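Fatty acid-binding protein 2 (Manduca sexta, PDB 1MDC) binds fatty acids one to one in the interior of a beta-barrel, as a cytoplasmic lipid-binding and transport protein. Local coordinates at residues Gly5-Leu10 against Thr39-Ala44; Ser48-Ser53 against Thr61-Ser66; Asn89-Val94 against Phe104-Asn109; Val11-Phe16 against Ala126-Lys131. One frame throughout, in Å; residues are numbered along the deposited sequence. Where two conformers were deposited one is given.

Interaction 1: Gly5-Leu10 against Thr39-Ala44. With SO4 (sulfate ion), chain B.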
# COMPACT_ATOMS: atom_id res chain seq x y z
N GLY A 5 7.57 3.72 -13.63
CA GLY A 5 8.66 2.82 -14.02
C GLY A 5 9.85 2.69 -13.06
O GLY A 5 10.73 1.89 -13.32
N LYS A 6 9.88 3.46 -11.95
CA LYS A 6 10.99 3.36 -11.01
C LYS A 6 10.63 2.33 -9.94
O LYS A 6 9.46 2.18 -9.59
CB LYS A 6 11.17 4.66 -10.19
CG LYS A 6 11.81 5.83 -10.90
CD LYS A 6 11.95 7.12 -10.08
CE LYS A 6 12.77 8.09 -10.87
NZ LYS A 6 12.45 7.93 -12.28
N VAL A 7 11.63 1.65 -9.40
CA VAL A 7 11.34 0.68 -8.36
C VAL A 7 11.65 1.38 -7.02
O VAL A 7 12.75 1.87 -6.83
CB VAL A 7 12.19 -0.63 -8.52
CG1 VAL A 7 12.05 -1.54 -7.28
CG2 VAL A 7 11.71 -1.36 -9.74
N TYR A 8 10.68 1.44 -6.11
CA TYR A 8 10.88 2.06 -4.81
C TYR A 8 10.99 0.94 -3.78
O TYR A 8 10.19 0.01 -3.79
CB TYR A 8 9.70 2.94 -4.45
CG TYR A 8 9.67 4.25 -5.27
CD1 TYR A 8 9.07 4.27 -6.54
CD2 TYR A 8 10.20 5.42 -4.76
CE1 TYR A 8 9.03 5.44 -7.30
CE2 TYR A 8 10.17 6.62 -5.50
CZ TYR A 8 9.58 6.62 -6.76
OH TYR A 8 9.55 7.78 -7.48
N SER A 9 12.00 1.04 -2.93
CA SER A 9 12.26 0.05 -1.90
C SER A 9 12.08 0.67 -0.52
O SER A 9 12.49 1.80 -0.27
CB SER A 9 13.73 -0.39 -1.89
OG SER A 9 14.03 -0.91 -3.13
N LEU A 10 11.50 -0.09 0.40
CA LEU A 10 11.30 0.42 1.74
C LEU A 10 12.59 0.73 2.49
O LEU A 10 13.49 -0.11 2.57
CB LEU A 10 10.53 -0.64 2.57
CG LEU A 10 10.23 -0.14 3.99
CD1 LEU A 10 8.94 0.74 3.95
CD2 LEU A 10 9.92 -1.37 4.78
N THR A 39 9.13 -3.81 -2.21
CA THR A 39 9.48 -2.89 -3.29
C THR A 39 8.21 -2.71 -4.10
O THR A 39 7.35 -3.60 -4.11
CB THR A 39 10.60 -3.26 -4.26
OG1 THR A 39 10.13 -4.27 -5.16
CG2 THR A 39 11.86 -3.68 -3.49
N GLN A 40 8.09 -1.58 -4.76
CA GLN A 40 6.90 -1.37 -5.57
C GLN A 40 7.20 -0.50 -6.80
O GLN A 40 7.97 0.46 -6.72
CB GLN A 40 5.69 -0.97 -4.78
CG GLN A 40 5.87 0.33 -4.10
CD GLN A 40 4.57 0.68 -3.48
OE1 GLN A 40 3.68 1.22 -4.13
NE2 GLN A 40 4.47 0.34 -2.23
N LYS A 41 6.60 -0.85 -7.94
CA LYS A 41 6.81 -0.13 -9.20
C LYS A 41 5.47 0.05 -9.85
O LYS A 41 4.73 -0.91 -9.95
CB LYS A 41 7.57 -1.07 -10.09
CG LYS A 41 7.93 -0.47 -11.46
CD LYS A 41 8.86 -1.32 -12.35
CE LYS A 41 8.25 -2.46 -13.13
NZ LYS A 41 9.28 -3.39 -13.63
N MET A 42 5.18 1.28 -10.28
CA MET A 42 3.91 1.62 -10.94
C MET A 42 4.15 2.00 -12.40
O MET A 42 5.14 2.66 -12.65
CB MET A 42 3.25 2.86 -10.24
CG MET A 42 1.82 2.87 -10.61
SD MET A 42 0.95 4.03 -9.56
CE MET A 42 -0.34 4.70 -10.61
N GLU A 43 3.25 1.57 -13.31
CA GLU A 43 3.32 1.84 -14.75
C GLU A 43 1.96 2.30 -15.25
O GLU A 43 0.95 1.92 -14.69
CB GLU A 43 3.81 0.69 -15.60
CG GLU A 43 5.15 0.34 -15.02
CD GLU A 43 6.19 -0.17 -15.92
OE1 GLU A 43 6.03 -1.42 -16.20
OE2 GLU A 43 7.10 0.51 -16.26
N ALA A 44 1.96 3.15 -16.28
CA ALA A 44 0.74 3.68 -16.90
C ALA A 44 0.56 2.92 -18.20
O ALA A 44 1.52 2.65 -18.92
CB ALA A 44 0.75 5.21 -17.05
S SO4 B . -0.28 -0.08 -2.37
O1 SO4 B . -0.73 0.56 -3.61
O2 SO4 B . 1.12 0.21 -2.14
O3 SO4 B . -1.02 0.44 -1.21
O4 SO4 B . -0.47 -1.55 -2.49
O HOH W 1 7.15 3.42 -9.53

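Interaction 2: Ser48-Ser53 against Thr61-Ser66. Unlike the reference sequence in segment 48-53: Asn-51 (reference Ile).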
# COMPACT_ATOMS: atom_id res chain seq x y z
N SER A 48 -5.39 2.09 -18.03
CA SER A 48 -5.19 1.56 -16.69
C SER A 48 -3.76 1.71 -16.18
O SER A 48 -2.85 2.11 -16.88
CB SER A 48 -5.58 0.05 -16.81
OG SER A 48 -4.50 -0.68 -17.35
N TYR A 49 -3.56 1.39 -14.93
CA TYR A 49 -2.24 1.47 -14.35
C TYR A 49 -1.94 0.06 -13.86
O TYR A 49 -2.88 -0.73 -13.68
CB TYR A 49 -2.26 2.40 -13.11
CG TYR A 49 -2.55 3.86 -13.44
CD1 TYR A 49 -1.51 4.71 -13.76
CD2 TYR A 49 -3.88 4.32 -13.44
CE1 TYR A 49 -1.79 6.07 -14.04
CE2 TYR A 49 -4.16 5.65 -13.73
CZ TYR A 49 -3.10 6.51 -14.04
OH TYR A 49 -3.38 7.84 -14.31
N SER A 50 -0.66 -0.23 -13.64
CA SER A 50 -0.20 -1.53 -13.16
C SER A 50 0.73 -1.30 -11.99
O SER A 50 1.56 -0.39 -12.05
CB SER A 50 0.74 -2.27 -14.15
OG SER A 50 0.01 -2.74 -15.24
N ASN A 51 0.62 -2.11 -10.94
CA ASN A 51 1.48 -2.00 -9.78
C ASN A 51 2.13 -3.34 -9.57
O ASN A 51 1.45 -4.35 -9.45
CB ASN A 51 0.54 -1.64 -8.59
CG ASN A 51 1.15 -1.38 -7.26
OD1 ASN A 51 0.49 -1.52 -6.20
ND2 ASN A 51 2.39 -0.96 -7.29
N THR A 52 3.45 -3.35 -9.54
CA THR A 52 4.20 -4.58 -9.33
C THR A 52 4.83 -4.47 -7.96
O THR A 52 5.53 -3.51 -7.68
CB THR A 52 5.35 -4.79 -10.32
OG1 THR A 52 4.83 -4.99 -11.60
CG2 THR A 52 6.13 -6.03 -9.85
N SER A 53 4.57 -5.46 -7.09
CA SER A 53 5.10 -5.48 -5.72
C SER A 53 5.84 -6.80 -5.44
O SER A 53 5.47 -7.83 -6.01
CB SER A 53 3.98 -5.32 -4.69
OG SER A 53 3.10 -6.42 -4.82
N THR A 61 1.75 -8.52 -10.03
CA THR A 61 1.48 -7.37 -10.86
C THR A 61 -0.02 -7.25 -11.07
O THR A 61 -0.60 -8.11 -11.72
CB THR A 61 2.21 -7.37 -12.17
OG1 THR A 61 3.60 -7.39 -11.92
CG2 THR A 61 1.86 -6.08 -12.91
N VAL A 62 -0.66 -6.22 -10.50
CA VAL A 62 -2.10 -6.02 -10.61
C VAL A 62 -2.44 -4.73 -11.38
O VAL A 62 -1.74 -3.72 -11.25
CB VAL A 62 -2.64 -5.93 -9.21
CG1 VAL A 62 -4.13 -5.80 -9.28
CG2 VAL A 62 -2.22 -7.23 -8.52
N SER A 63 -3.49 -4.75 -12.20
CA SER A 63 -3.89 -3.57 -12.98
C SER A 63 -5.18 -3.01 -12.44
O SER A 63 -6.02 -3.75 -11.88
CB SER A 63 -4.21 -3.87 -14.49
OG SER A 63 -3.08 -4.47 -15.04
N PHE A 64 -5.34 -1.71 -12.63
CA PHE A 64 -6.55 -1.07 -12.15
C PHE A 64 -6.76 0.23 -12.87
O PHE A 64 -5.84 0.69 -13.54
CB PHE A 64 -6.48 -0.69 -10.59
CG PHE A 64 -5.24 0.07 -10.22
CD1 PHE A 64 -5.22 1.45 -10.28
CD2 PHE A 64 -4.10 -0.61 -9.79
CE1 PHE A 64 -4.06 2.17 -9.94
CE2 PHE A 64 -2.94 0.08 -9.48
CZ PHE A 64 -2.93 1.49 -9.56
N LYS A 65 -7.98 0.75 -12.71
CA LYS A 65 -8.45 2.02 -13.26
C LYS A 65 -8.73 2.94 -12.09
O LYS A 65 -9.28 2.50 -11.09
CB LYS A 65 -9.72 2.08 -14.12
CG LYS A 65 -9.63 1.04 -15.21
CD LYS A 65 -10.70 1.09 -16.29
CE LYS A 65 -10.52 -0.07 -17.27
NZ LYS A 65 -9.91 0.30 -18.54
N SER A 66 -8.36 4.21 -12.21
CA SER A 66 -8.59 5.18 -11.15
C SER A 66 -10.09 5.36 -10.88
O SER A 66 -10.86 5.55 -11.80
CB SER A 66 -7.91 6.50 -11.50
OG SER A 66 -8.08 7.45 -10.47
O HOH W 2 -2.12 -1.75 -16.88

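Interaction 3: Asn89-Val94 against Phe104-Asn109. With SO4 (sulfate ion), chain B.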
# COMPACT_ATOMS: atom_id res chain seq x y z
N ASN A 89 0.92 13.33 -8.69
CA ASN A 89 1.94 12.65 -7.91
C ASN A 89 1.36 12.02 -6.64
O ASN A 89 2.10 11.47 -5.84
CB ASN A 89 3.08 13.60 -7.45
CG ASN A 89 2.41 14.72 -6.65
OD1 ASN A 89 1.88 15.68 -7.25
ND2 ASN A 89 2.35 14.59 -5.33
N VAL A 90 0.05 12.09 -6.44
CA VAL A 90 -0.56 11.50 -5.25
C VAL A 90 -1.47 10.35 -5.64
O VAL A 90 -2.41 10.56 -6.41
CB VAL A 90 -1.49 12.51 -4.48
CG1 VAL A 90 -2.06 11.84 -3.21
CG2 VAL A 90 -0.67 13.69 -4.06
N VAL A 91 -1.20 9.14 -5.12
CA VAL A 91 -2.03 7.98 -5.41
C VAL A 91 -2.67 7.61 -4.06
O VAL A 91 -1.92 7.41 -3.12
CB VAL A 91 -1.09 6.84 -5.85
CG1 VAL A 91 -1.95 5.60 -6.10
CG2 VAL A 91 -0.47 7.26 -7.20
N THR A 92 -4.01 7.54 -3.96
CA THR A 92 -4.64 7.20 -2.69
C THR A 92 -5.30 5.88 -2.84
O THR A 92 -6.07 5.69 -3.77
CB THR A 92 -5.73 8.24 -2.40
OG1 THR A 92 -5.11 9.52 -2.35
CG2 THR A 92 -6.38 8.02 -1.06
N HIS A 93 -5.01 4.97 -1.95
CA HIS A 93 -5.61 3.66 -2.01
C HIS A 93 -6.52 3.51 -0.83
O HIS A 93 -6.01 3.57 0.29
CB HIS A 93 -4.46 2.68 -1.80
CG HIS A 93 -4.75 1.23 -1.97
ND1 HIS A 93 -3.70 0.23 -1.88
CD2 HIS A 93 -5.92 0.63 -2.20
CE1 HIS A 93 -4.32 -0.92 -2.11
NE2 HIS A 93 -5.61 -0.76 -2.28
N VAL A 94 -7.82 3.35 -1.06
CA VAL A 94 -8.76 3.19 0.04
C VAL A 94 -9.07 1.72 0.09
O VAL A 94 -9.34 1.16 -0.97
CB VAL A 94 -10.06 3.96 -0.14
CG1 VAL A 94 -11.02 3.74 1.07
CG2 VAL A 94 -9.77 5.42 -0.44
N PHE A 104 -4.34 4.62 2.43
CA PHE A 104 -2.90 4.64 2.26
C PHE A 104 -2.66 5.77 1.25
O PHE A 104 -2.99 5.60 0.08
CB PHE A 104 -2.33 3.35 1.67
CG PHE A 104 -2.80 2.11 2.42
CD1 PHE A 104 -2.27 1.77 3.61
CD2 PHE A 104 -3.78 1.29 1.83
CE1 PHE A 104 -2.72 0.60 4.28
CE2 PHE A 104 -4.23 0.14 2.46
CZ PHE A 104 -3.70 -0.19 3.70
N LYS A 105 -2.13 6.91 1.71
CA LYS A 105 -1.86 8.09 0.86
C LYS A 105 -0.41 7.99 0.38
O LYS A 105 0.53 8.07 1.18
CB LYS A 105 -2.24 9.39 1.60
CG LYS A 105 -2.22 10.67 0.72
CD LYS A 105 -2.45 11.93 1.59
CE LYS A 105 -1.87 13.31 1.19
NZ LYS A 105 -2.87 14.40 1.24
N LYS A 106 -0.22 7.77 -0.94
CA LYS A 106 1.12 7.63 -1.49
C LYS A 106 1.55 8.88 -2.22
O LYS A 106 0.98 9.22 -3.23
CB LYS A 106 1.09 6.46 -2.45
CG LYS A 106 0.41 5.25 -1.84
CD LYS A 106 0.33 3.96 -2.70
CE LYS A 106 1.63 3.39 -3.21
NZ LYS A 106 1.39 2.21 -4.10
N GLU A 107 2.54 9.57 -1.69
CA GLU A 107 3.02 10.79 -2.30
C GLU A 107 4.40 10.63 -2.89
O GLU A 107 5.35 10.34 -2.18
CB GLU A 107 3.00 11.93 -1.26
CG GLU A 107 1.59 12.33 -0.78
CD GLU A 107 1.67 13.39 0.31
OE1 GLU A 107 1.98 13.13 1.45
OE2 GLU A 107 1.46 14.60 -0.10
N TYR A 108 4.53 10.82 -4.20
CA TYR A 108 5.83 10.68 -4.84
C TYR A 108 6.48 12.04 -5.10
O TYR A 108 5.80 12.96 -5.51
CB TYR A 108 5.61 10.06 -6.21
CG TYR A 108 5.12 8.60 -6.19
CD1 TYR A 108 3.74 8.33 -6.15
CD2 TYR A 108 6.03 7.55 -6.25
CE1 TYR A 108 3.27 7.01 -6.14
CE2 TYR A 108 5.58 6.22 -6.25
CZ TYR A 108 4.20 5.98 -6.21
OH TYR A 108 3.73 4.66 -6.22
N ASN A 109 7.77 12.14 -4.83
CA ASN A 109 8.55 13.35 -5.00
C ASN A 109 9.95 12.91 -5.34
O ASN A 109 10.77 12.58 -4.49
CB ASN A 109 8.46 14.34 -3.80
CG ASN A 109 9.54 15.48 -3.86
OD1 ASN A 109 9.83 16.10 -4.95
ND2 ASN A 109 10.15 15.73 -2.71
S SO4 B . -0.28 -0.08 -2.37
O1 SO4 B . -0.73 0.56 -3.61
O2 SO4 B . 1.12 0.21 -2.14
O3 SO4 B . -1.02 0.44 -1.21
O4 SO4 B . -0.47 -1.55 -2.49

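Interaction 4: Val11-Phe16 against Ala126-Lys131. With PLM (palmitic acid), chain C.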
# COMPACT_ATOMS: atom_id res chain seq x y z
N VAL A 11 12.66 1.94 3.05
CA VAL A 11 13.83 2.33 3.80
C VAL A 11 13.57 2.47 5.29
O VAL A 11 14.46 2.29 6.09
CB VAL A 11 14.66 3.46 3.23
CG1 VAL A 11 15.06 3.03 1.84
CG2 VAL A 11 13.87 4.69 3.12
N LYS A 12 12.35 2.79 5.69
CA LYS A 12 12.03 2.96 7.11
C LYS A 12 10.53 3.06 7.29
O LYS A 12 9.81 3.36 6.34
CB LYS A 12 12.66 4.30 7.51
CG LYS A 12 12.20 5.01 8.75
CD LYS A 12 12.85 6.39 8.89
CE LYS A 12 11.83 7.42 9.33
NZ LYS A 12 12.41 8.73 9.68
N GLN A 13 10.03 2.82 8.50
CA GLN A 13 8.59 2.93 8.71
C GLN A 13 8.38 3.27 10.19
O GLN A 13 9.26 2.93 11.00
CB GLN A 13 7.83 1.63 8.32
CG GLN A 13 8.39 0.41 9.00
CD GLN A 13 7.85 -0.82 8.33
OE1 GLN A 13 7.16 -0.72 7.33
NE2 GLN A 13 8.14 -1.98 8.88
N GLU A 14 7.24 3.91 10.51
CA GLU A 14 6.92 4.30 11.87
C GLU A 14 5.49 3.96 12.18
O GLU A 14 4.64 4.16 11.33
CB GLU A 14 7.04 5.86 11.96
CG GLU A 14 8.41 6.31 11.57
CD GLU A 14 8.55 7.79 11.52
OE1 GLU A 14 7.81 8.38 10.63
OE2 GLU A 14 9.30 8.35 12.24
N ASN A 15 5.23 3.46 13.40
CA ASN A 15 3.88 3.11 13.85
C ASN A 15 3.17 2.07 13.00
O ASN A 15 1.95 1.96 13.06
CB ASN A 15 2.99 4.38 14.01
CG ASN A 15 3.55 5.34 15.05
OD1 ASN A 15 4.31 4.94 15.94
ND2 ASN A 15 3.19 6.61 14.94
N PHE A 16 3.93 1.31 12.22
CA PHE A 16 3.31 0.31 11.38
C PHE A 16 2.74 -0.84 12.22
O PHE A 16 1.69 -1.38 11.94
CB PHE A 16 4.23 -0.13 10.24
CG PHE A 16 3.63 -0.99 9.13
CD1 PHE A 16 2.47 -0.61 8.48
CD2 PHE A 16 4.29 -2.17 8.74
CE1 PHE A 16 1.95 -1.40 7.43
CE2 PHE A 16 3.77 -2.98 7.72
CZ PHE A 16 2.60 -2.58 7.08
N ALA A 126 0.50 6.05 10.64
CA ALA A 126 1.66 5.19 10.38
C ALA A 126 2.32 5.73 9.12
O ALA A 126 1.59 6.29 8.29
CB ALA A 126 1.33 3.67 10.15
N ARG A 127 3.64 5.58 8.98
CA ARG A 127 4.34 6.07 7.82
C ARG A 127 5.29 5.03 7.29
O ARG A 127 5.89 4.31 8.07
CB ARG A 127 5.23 7.24 8.22
CG ARG A 127 4.47 8.53 8.22
CD ARG A 127 4.62 9.22 6.89
NE ARG A 127 3.93 10.48 6.74
CZ ARG A 127 4.47 11.63 7.10
NH1 ARG A 127 5.67 11.65 7.66
NH2 ARG A 127 3.79 12.78 6.91
N ARG A 128 5.40 4.97 5.96
CA ARG A 128 6.32 4.05 5.30
C ARG A 128 7.07 4.93 4.32
O ARG A 128 6.45 5.63 3.53
CB ARG A 128 5.74 2.81 4.64
CG ARG A 128 4.83 2.02 5.63
CD ARG A 128 4.38 0.74 4.95
NE ARG A 128 5.24 -0.41 5.24
CZ ARG A 128 5.03 -1.57 4.61
NH1 ARG A 128 4.05 -1.70 3.70
NH2 ARG A 128 5.78 -2.57 4.90
N TYR A 129 8.38 4.92 4.40
CA TYR A 129 9.28 5.71 3.57
C TYR A 129 10.03 4.77 2.61
O TYR A 129 10.70 3.80 3.01
CB TYR A 129 10.30 6.48 4.45
CG TYR A 129 9.63 7.34 5.48
CD1 TYR A 129 9.25 8.65 5.22
CD2 TYR A 129 9.37 6.82 6.75
CE1 TYR A 129 8.62 9.44 6.16
CE2 TYR A 129 8.74 7.60 7.73
CZ TYR A 129 8.38 8.89 7.45
OH TYR A 129 7.76 9.65 8.40
N TYR A 130 9.93 5.08 1.31
CA TYR A 130 10.59 4.28 0.31
C TYR A 130 11.49 5.18 -0.54
O TYR A 130 11.26 6.37 -0.64
CB TYR A 130 9.47 3.74 -0.60
CG TYR A 130 8.47 2.69 -0.11
CD1 TYR A 130 7.44 3.05 0.75
CD2 TYR A 130 8.56 1.38 -0.58
CE1 TYR A 130 6.52 2.07 1.17
CE2 TYR A 130 7.64 0.40 -0.19
CZ TYR A 130 6.63 0.78 0.70
OH TYR A 130 5.72 -0.15 1.07
N LYS A 131 12.49 4.58 -1.13
CA LYS A 131 13.43 5.29 -1.95
C LYS A 131 13.74 4.51 -3.25
O LYS A 131 13.89 3.30 -3.25
CB LYS A 131 14.63 5.38 -1.01
CG LYS A 131 15.68 6.36 -1.39
CD LYS A 131 15.51 7.68 -0.71
CE LYS A 131 16.47 7.89 0.44
NZ LYS A 131 16.05 8.99 1.33
C1 PLM C . 2.32 0.57 1.11
O1 PLM C . 2.46 1.19 0.04
O2 PLM C . 3.26 0.38 1.90
C2 PLM C . 0.97 -0.07 1.48
C3 PLM C . 0.90 -0.77 2.86
C4 PLM C . 1.06 -2.31 2.73
C5 PLM C . -0.28 -3.06 2.84
C6 PLM C . -0.40 -3.83 4.17
C7 PLM C . -1.88 -4.13 4.41
C8 PLM C . -2.18 -5.16 5.49
C9 PLM C . -3.27 -4.52 6.34
CA PLM C . -4.65 -5.19 6.26
CB PLM C . -5.71 -4.16 5.84
CC PLM C . -7.15 -4.58 6.24
CD PLM C . -8.22 -3.56 5.73
CE PLM C . -8.98 -2.88 6.87
CF PLM C . -8.00 -2.09 7.72
CG PLM C . -8.65 -1.33 8.90
O HOH W 3 7.78 -4.13 6.54

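Interaction 1: Gly5-Leu10 against Thr39-Ala44
Tyr-8 and Gln-40 face each other across two antiparallel strands of the fatty-acid-binding barrel and exchange both backbone bonds of a hydrogen-bonded pair: Tyr-8 N gives to Gln-40 O (2.9 Å), and Gln-40 N to Tyr-8 O (2.8 Å). In the adjoining non-hydrogen-bonded pair Ser-9 and Thr-39, CG2 of the threonine rests 3.5 Å from Ser-9 OG; its CB meets Val-7 CG1, diagonally across, at 3.8 Å. Nearer Gly-5 a water steps between the two segments, accepting from Met-42 N at 3.0 Å and donating to Lys-6 O at 2.6 Å. Beyond it Gly-5 N reaches Met-42 O almost straight at 2.8 Å. Lys-41 covers this end with its methylenes: CG, anti to the backbone N (chi1 -178°), lies beside Lys-6 O, and CD touches Val-7 CG2. On the other face, that of Tyr-8 and Gln-40, the polar ends find their partners outside these two segments. Tyr-8 OH is hydrogen-bonded to Gly-110 O, and its ring meets that of Tyr-108 edge-to-face. The Gln-40 amide, in the hexadecanoate site, is held at both ends: OE1 is bonded to Lys-106 NZ, whereas NE2 bonds palmitate O1 and has a weak bond to sulfate O2 (3.4 Å). With acceptor spent on an ammonium and donor on the fatty acid, the amide is probably held in this rotation, and the lysine charge may polarise it toward stronger donation.

Interaction 2: Ser48-Ser53 against Thr61-Ser66
Tyr-49 and Phe-64 are cross-strand partners in the antiparallel beta hairpin of strands 48-54 and 60-64, and they form its tightly packed part. Tyr-49 CB sits over one face of the Phe-64 ring, 4.0 Å from its centroid. The two aromatic planes are 25° apart but slid past each other, so the rings barely overlap. With CG between the backbone N and the carbonyl carbon (chi1 50°), Phe-64 leans toward strand 48-54, and the rim of its ring meets Asn-51 CB, 4.0 Å from CE2. Beyond the hairpin, Phe-64 stacks on Tyr-84 and touches Val-86 of strand 78-87. An alanine here would probably leave Tyr-49 CB and Asn-51 CB without their apolar partner and open a gap beside Tyr-84. Backbone bonds between Tyr-49 and Phe-64, and between Asn-51 and Val-62, join the strands beneath these side chains.

Around the serines the other face is small, polar and loosely joined. There a water lies 2.7 Å from Ser-48 OG and 2.9 Å from Ser-50 OG, with a weak, longer bond to Ser-63 OG. The serine hydroxyls of the non-hydrogen-bonded pair Ser-50 and Ser-63 stay 3.5 Å apart, OG to OG. At the last pair the hydroxyls do bond directly, Thr-52 OG1 to Thr-61 OG1 at 2.7 Å.

Interaction 3: Asn89-Val94 against Phe104-Asn109
Asn-89 O accepts from Tyr-108 N at one end of this antiparallel pair, and two-way backbone bonds follow between Val-91 and Lys-106 and between His-93 and Phe-104, the strand axes running 166° apart. Side chains of Val-91, His-93, Phe-104 and Lys-106 share one face, where a sulfate, probably from the crystallisation liquor, is bound. His-93 and Phe-104 lie side by side, ring centroids 5.5 Å apart and planes oblique at 59°, with Phe-104 CE2 over a face of the imidazole. In the imidazole plane, His-93 ND1 donates to sulfate O3 at 2.8 Å, while NE2 is bonded to Ser-82 OG. Lys-106 bends at chi3 (57°), bringing CE within 3.4 Å of sulfate O2. Its NZ, shared with Gln-40, then holds sulfate O1 at 2.7 Å and O2 at 2.8 Å. The anion would probably stabilise positive charge on both groups. Farther along, Val-91 CG2 touches the rim of the Tyr-108 ring, 3.9 Å from CE1.

This hairpin of strands 90-97 and 100-109 lies between strands 78-87 and 112-119: through their backbones Thr-92 bonds Thr-85 on one flank and Lys-105 bonds Thr-116 on the other, and Phe-104 packs on Val-115 and Ile-117.

Interaction 4: Val11-Phe16 against Ala126-Lys131
Gln-13 OE1 is gripped by two nitrogens of Arg-128: NE donates at 2.9 Å, in the guanidinium plane and at 161°, and NH2 adds a weak bond at 3.4 Å. A turn at chi3 (94°) places NE for this grip, and a water links Gln-13 NE2 to NH2, weakly on the arginine side. Phe-16 lies flat against one guanidinium face, centres 4.0 Å apart and planes at 15°, a cation-pi stack. Edge and face so held, the arginine offers NH1 to palmitate O2 at 2.9 Å, and Tyr-130 OH donates to the same O2 at 2.6 Å. This is the carboxylate end of the hexadecanoate site, with Gln-13 as a second-shell residue that positions Arg-128, while Phe-16 both backs the guanidinium and meets the lipid chain near C6 with its ring edge. A leucine in place of Arg-128 would probably leave palmitate O2 without its positive partner and Gln-13 OE1 without its two donors.

Across the sheet, Tyr-129 OH donates to Glu-14 OE1 at 2.6 Å while accepting from Arg-127 NH1. Lys-12 runs beside the same ring, its NZ 4.7 Å from the centroid and off-centre. Val-11 and Lys-12 both face Tyr-129 in a classic beta bulge: Tyr-129 O takes Val-11 N at 2.7 Å and, weakly, Lys-12 N.

Strand 8-14 leads through Asn-15 into helix 16-21, while strand 122-131 is flanked on its other side by strand 112-119, where Ala-126 bonds Ile-117 and Arg-128 bonds Val-115 through their backbones.

Overall arrangement
All four contacts join neighbouring strands of one antiparallel sheet, curled into the barrel. Interactions 1, 2 and 3 follow in series along the chain; 2 and 3 are hairpins. Interaction 4 brings the two chain ends together, with both hairpins between its segments in sequence, and its segments alternate with those of interaction 1. Interactions 1 and 4 share strand 8-14, centres about 15 Å apart. Interactions 1 and 2 meet where strands 39-45 and 48-54 bond, centres about 11 Å apart. Interaction 3 reaches interaction 1 across the barrel interior, through Gln-40 and Lys-106. Interactions 2 and 4 lie on opposite sides of the chain's centre, centres about 22 Å apart. Residues distant in sequence thus converge around the palmitate carboxylate.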